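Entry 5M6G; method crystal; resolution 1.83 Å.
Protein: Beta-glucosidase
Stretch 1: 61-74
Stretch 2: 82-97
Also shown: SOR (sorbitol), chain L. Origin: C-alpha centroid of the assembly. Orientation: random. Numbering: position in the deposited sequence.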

# COMPACT_ATOMS: atom_id res chain seq x y z
N ASP A 61 -31.14 4.81 -13.07
CA ASP A 61 -30.75 5.25 -11.74
C ASP A 61 -30.06 4.13 -10.96
O ASP A 61 -29.12 4.38 -10.21
CB ASP A 61 -31.95 5.78 -10.96
CG ASP A 61 -32.34 7.18 -11.40
OD1 ASP A 61 -31.78 7.67 -12.40
OD2 ASP A 61 -33.22 7.80 -10.76
N ASP A 62 -30.52 2.88 -11.12
CA ASP A 62 -29.82 1.76 -10.49
C ASP A 62 -28.39 1.68 -11.00
O ASP A 62 -27.45 1.46 -10.22
CB ASP A 62 -30.54 0.43 -10.74
CG ASP A 62 -31.94 0.37 -10.13
OD1 ASP A 62 -32.12 0.83 -8.98
OD2 ASP A 62 -32.87 -0.15 -10.80
N LYS A 63 -28.21 1.84 -12.31
CA LYS A 63 -26.89 1.73 -12.92
C LYS A 63 -25.97 2.87 -12.49
O LYS A 63 -24.77 2.66 -12.28
CB LYS A 63 -27.02 1.69 -14.45
CG LYS A 63 -27.69 0.43 -14.99
CD LYS A 63 -27.86 0.50 -16.51
CE LYS A 63 -28.74 -0.63 -17.02
NZ LYS A 63 -29.03 -0.42 -18.49
N LEU A 64 -26.52 4.08 -12.37
CA LEU A 64 -25.70 5.19 -11.91
C LEU A 64 -25.23 4.96 -10.48
O LEU A 64 -24.06 5.17 -10.15
CB LEU A 64 -26.48 6.50 -12.00
CG LEU A 64 -26.96 6.83 -13.42
CD1 LEU A 64 -27.83 8.07 -13.39
CD2 LEU A 64 -25.78 7.00 -14.40
N GLY A 65 -26.14 4.48 -9.63
CA GLY A 65 -25.77 4.17 -8.25
C GLY A 65 -24.61 3.20 -8.15
O GLY A 65 -23.71 3.39 -7.33
N GLN A 66 -24.61 2.16 -8.99
CA GLN A 66 -23.54 1.17 -8.91
C GLN A 66 -22.17 1.77 -9.17
O GLN A 66 -21.17 1.21 -8.73
CB GLN A 66 -23.76 0.01 -9.89
CG GLN A 66 -24.85 -0.97 -9.49
CD GLN A 66 -24.56 -1.64 -8.18
OE1 GLN A 66 -23.56 -2.36 -8.04
NE2 GLN A 66 -25.42 -1.42 -7.19
N MET A 67 -22.10 2.90 -9.88
CA MET A 67 -20.82 3.50 -10.24
C MET A 67 -20.24 4.36 -9.12
O MET A 67 -19.15 4.91 -9.28
CB MET A 67 -20.99 4.31 -11.52
CG MET A 67 -21.29 3.43 -12.72
SD MET A 67 -21.72 4.34 -14.22
CE MET A 67 -20.16 5.17 -14.53
N VAL A 68 -20.93 4.46 -7.99
CA VAL A 68 -20.52 5.31 -6.87
C VAL A 68 -19.85 4.46 -5.80
O VAL A 68 -20.37 3.40 -5.41
CB VAL A 68 -21.73 6.06 -6.29
CG1 VAL A 68 -21.33 6.80 -5.01
CG2 VAL A 68 -22.32 7.04 -7.33
N GLN A 69 -18.68 4.90 -5.34
CA GLN A 69 -18.08 4.38 -4.11
C GLN A 69 -17.92 5.56 -3.16
O GLN A 69 -17.13 6.48 -3.44
CB GLN A 69 -16.74 3.69 -4.37
CG GLN A 69 -16.11 3.11 -3.09
CD GLN A 69 -14.73 2.55 -3.36
OE1 GLN A 69 -13.80 3.30 -3.63
NE2 GLN A 69 -14.61 1.23 -3.35
N VAL A 70 -18.68 5.56 -2.07
CA VAL A 70 -18.73 6.69 -1.15
C VAL A 70 -18.03 6.33 0.14
O VAL A 70 -18.11 5.19 0.62
CB VAL A 70 -20.19 7.16 -0.91
CG1 VAL A 70 -21.04 6.10 -0.15
CG2 VAL A 70 -20.20 8.49 -0.19
N GLU A 71 -17.31 7.31 0.71
CA GLU A 71 -16.61 7.10 1.96
C GLU A 71 -17.62 7.05 3.11
O GLU A 71 -18.58 7.83 3.15
CB GLU A 71 -15.59 8.23 2.18
CG GLU A 71 -14.34 7.83 2.94
CD GLU A 71 -14.57 7.69 4.44
OE1 GLU A 71 -15.34 8.49 5.00
OE2 GLU A 71 -13.97 6.78 5.05
N ARG A 72 -17.40 6.12 4.04
CA ARG A 72 -18.43 5.77 5.02
C ARG A 72 -18.88 6.96 5.86
O ARG A 72 -20.03 7.00 6.30
CB ARG A 72 -17.92 4.65 5.93
CG ARG A 72 -16.59 5.00 6.59
CD ARG A 72 -16.22 4.04 7.71
NE ARG A 72 -17.05 4.20 8.91
CZ ARG A 72 -16.79 5.08 9.87
NH1 ARG A 72 -15.73 5.87 9.78
NH2 ARG A 72 -17.59 5.17 10.93
N LYS A 73 -17.99 7.93 6.12
CA LYS A 73 -18.41 9.08 6.92
C LYS A 73 -19.49 9.91 6.24
O LYS A 73 -20.22 10.64 6.92
CB LYS A 73 -17.20 9.97 7.25
CG LYS A 73 -16.23 9.35 8.26
CD LYS A 73 -15.17 10.36 8.71
CE LYS A 73 -14.29 10.81 7.54
NZ LYS A 73 -13.42 9.71 7.04
N ALA A 74 -19.61 9.81 4.92
CA ALA A 74 -20.59 10.62 4.19
C ALA A 74 -21.95 9.96 4.07
O ALA A 74 -22.93 10.66 3.77
CB ALA A 74 -20.08 10.94 2.78
N ASP A 82 -30.71 3.88 0.15
CA ASP A 82 -31.67 4.80 -0.46
C ASP A 82 -31.22 5.26 -1.84
O ASP A 82 -32.05 5.48 -2.73
CB ASP A 82 -31.91 6.02 0.43
CG ASP A 82 -32.73 5.69 1.67
OD1 ASP A 82 -33.26 4.57 1.77
OD2 ASP A 82 -32.85 6.58 2.54
N HIS A 83 -29.91 5.43 -2.06
CA HIS A 83 -29.40 5.89 -3.34
C HIS A 83 -28.91 4.75 -4.23
O HIS A 83 -28.40 5.02 -5.34
CB HIS A 83 -28.28 6.92 -3.12
CG HIS A 83 -28.77 8.21 -2.56
ND1 HIS A 83 -28.75 8.50 -1.21
CD2 HIS A 83 -29.34 9.28 -3.17
CE1 HIS A 83 -29.27 9.70 -1.01
NE2 HIS A 83 -29.64 10.19 -2.18
N ARG A 84 -29.09 3.51 -3.80
CA ARG A 84 -28.70 2.34 -4.58
C ARG A 84 -27.21 2.39 -4.91
O ARG A 84 -26.79 2.04 -6.02
CB ARG A 84 -29.54 2.22 -5.86
CG ARG A 84 -31.04 2.49 -5.66
CD ARG A 84 -31.68 1.47 -4.76
NE ARG A 84 -33.14 1.55 -4.82
CZ ARG A 84 -33.93 1.85 -3.79
NH1 ARG A 84 -33.42 2.09 -2.59
NH2 ARG A 84 -35.25 1.88 -3.97
N ILE A 85 -26.42 2.83 -3.95
CA ILE A 85 -24.99 3.04 -4.18
C ILE A 85 -24.28 1.70 -4.24
O ILE A 85 -24.62 0.75 -3.52
CB ILE A 85 -24.44 3.97 -3.08
CG1 ILE A 85 -24.76 5.43 -3.46
CG2 ILE A 85 -22.93 3.77 -2.84
CD1 ILE A 85 -24.75 6.38 -2.30
N GLY A 86 -23.29 1.59 -5.13
CA GLY A 86 -22.68 0.30 -5.38
C GLY A 86 -21.59 -0.08 -4.40
O GLY A 86 -21.34 -1.27 -4.18
N SER A 87 -20.94 0.90 -3.79
CA SER A 87 -19.78 0.57 -2.98
C SER A 87 -19.60 1.61 -1.89
O SER A 87 -20.02 2.76 -2.03
CB SER A 87 -18.51 0.50 -3.85
OG SER A 87 -17.39 0.13 -3.07
N VAL A 88 -18.95 1.17 -0.80
CA VAL A 88 -18.50 2.06 0.26
C VAL A 88 -17.03 1.75 0.52
O VAL A 88 -16.58 0.62 0.30
CB VAL A 88 -19.35 1.88 1.55
CG1 VAL A 88 -18.81 2.71 2.70
CG2 VAL A 88 -20.81 2.25 1.27
N LEU A 89 -16.27 2.76 0.94
CA LEU A 89 -14.90 2.55 1.38
C LEU A 89 -14.69 3.17 2.75
O LEU A 89 -15.42 4.07 3.17
CB LEU A 89 -13.84 3.12 0.41
CG LEU A 89 -13.56 4.63 0.44
CD1 LEU A 89 -12.12 4.96 0.05
CD2 LEU A 89 -14.53 5.40 -0.46
N SER A 90 -13.69 2.66 3.45
CA SER A 90 -13.07 3.37 4.55
C SER A 90 -11.81 4.03 4.01
O SER A 90 -10.93 3.33 3.50
CB SER A 90 -12.72 2.44 5.72
OG SER A 90 -13.86 2.16 6.50
N GLY A 91 -11.75 5.35 4.07
CA GLY A 91 -10.48 6.01 3.84
C GLY A 91 -9.50 5.66 4.95
O GLY A 91 -9.85 5.03 5.95
N GLY A 92 -8.24 6.07 4.77
CA GLY A 92 -7.24 5.85 5.80
C GLY A 92 -7.69 6.45 7.12
O GLY A 92 -8.09 7.61 7.19
N GLY A 93 -7.63 5.65 8.18
CA GLY A 93 -8.04 6.11 9.49
C GLY A 93 -9.53 6.06 9.75
O GLY A 93 -9.95 6.44 10.85
N SER A 94 -10.34 5.61 8.80
CA SER A 94 -11.79 5.69 8.90
C SER A 94 -12.33 4.39 9.50
O SER A 94 -12.88 3.52 8.81
CB SER A 94 -12.40 5.99 7.54
OG SER A 94 -13.77 6.34 7.66
N ALA A 95 -12.19 4.26 10.84
CA ALA A 95 -12.57 3.06 11.55
C ALA A 95 -13.87 3.28 12.32
O ALA A 95 -14.20 4.42 12.67
CB ALA A 95 -11.47 2.64 12.54
N PRO A 96 -14.62 2.22 12.60
CA PRO A 96 -15.73 2.33 13.55
C PRO A 96 -15.19 2.46 14.97
O PRO A 96 -13.98 2.37 15.22
CB PRO A 96 -16.46 1.00 13.37
CG PRO A 96 -15.34 0.04 13.15
CD PRO A 96 -14.37 0.81 12.24
N GLU A 97 -16.11 2.69 15.91
CA GLU A 97 -15.75 2.74 17.33
C GLU A 97 -16.44 1.59 18.06
O GLU A 97 -17.65 1.42 17.93
CB GLU A 97 -16.15 4.09 17.94
CG GLU A 97 -15.13 4.62 18.96
CD GLU A 97 -13.95 5.31 18.30
OE1 GLU A 97 -14.18 6.19 17.44
OE2 GLU A 97 -12.79 4.96 18.62
C1 SOR L . -4.51 5.51 -2.93
C2 SOR L . -5.47 5.16 -1.81
C3 SOR L . -6.31 6.39 -1.48
C4 SOR L . -7.03 6.23 -0.14
C5 SOR L . -7.41 7.57 0.50
C6 SOR L . -7.78 7.31 1.95
O1 SOR L . -3.39 4.65 -2.91
O2 SOR L . -6.30 4.09 -2.20
O3 SOR L . -7.25 6.57 -2.51
O4 SOR L . -8.19 5.44 -0.32
O5 SOR L . -6.36 8.52 0.41
O6 SOR L . -7.75 8.51 2.69
O HOH W 1 -29.43 5.65 -7.68
O HOH W 2 -27.72 0.23 -7.80
O HOH W 3 -34.08 -0.04 -7.44
O HOH W 4 -24.93 -2.27 -4.41

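One carboxylate oxygen, Glu71 OE2, holds the loop after the second strand: it accepts from Gly91 N (2.8 Å, nearly straight at 166°) and from Ser94 OG (2.7 Å), the two ends of a type II turn. Because its proton goes to Glu71 OE2, Ser94 OG can accept from Arg72 NH1 at 2.9 Å and, weakly, from Lys73 NZ at 3.4 Å. The other oxygen, Glu71 OE1, stays within its own stretch, taking Lys73 N at 2.9 Å and forming a salt bridge with Lys73 NZ at 3.1 Å. Ser94 OG lies at the edge of the Arg72 guanidinium, whereas Ala95 O sits over one face.

Next to this cluster, strands 68-71 and 87-90 run parallel, crossing at -34°. Val70 bonds to both neighbours of its partner Val88: Val70 N to Ser87 O (3.1 Å) and Leu89 N to Val70 O (3.1 Å). Arg72 N continues the ladder to Leu89 O at 3.0 Å; Ser87 N to Val68 O, at 3.0 Å but only 125°, is weak. Gln69, Ser87, Glu71 and Leu89 share one face, where Gln69 NE2 donates to Ser87 OG (3.0 Å). On the other, Val70 CG1 packs against Val88 CG2 at 4.1 Å and also reaches Ile85 CG2 at 4.0 Å.

Where the helix meets the second stretch, two glycines permit close backbone approach. A CB on Gly65 would lie 2.2 Å from Arg84 O, and one on Gly86 would lie 2.3 Å from Gln66 O; both would clash. Gly86 N instead donates to Gly65 O at 2.9 Å, and Gly65 CA makes a CA-H...O contact with Arg84 O at 3.2 Å. Water 2 donates to Asp62 O and Arg84 O and accepts from Gln66 NE2. Asp62 OD1 and Arg84 NE, 4.3 Å apart, are too distant for a salt bridge; water 3 links them.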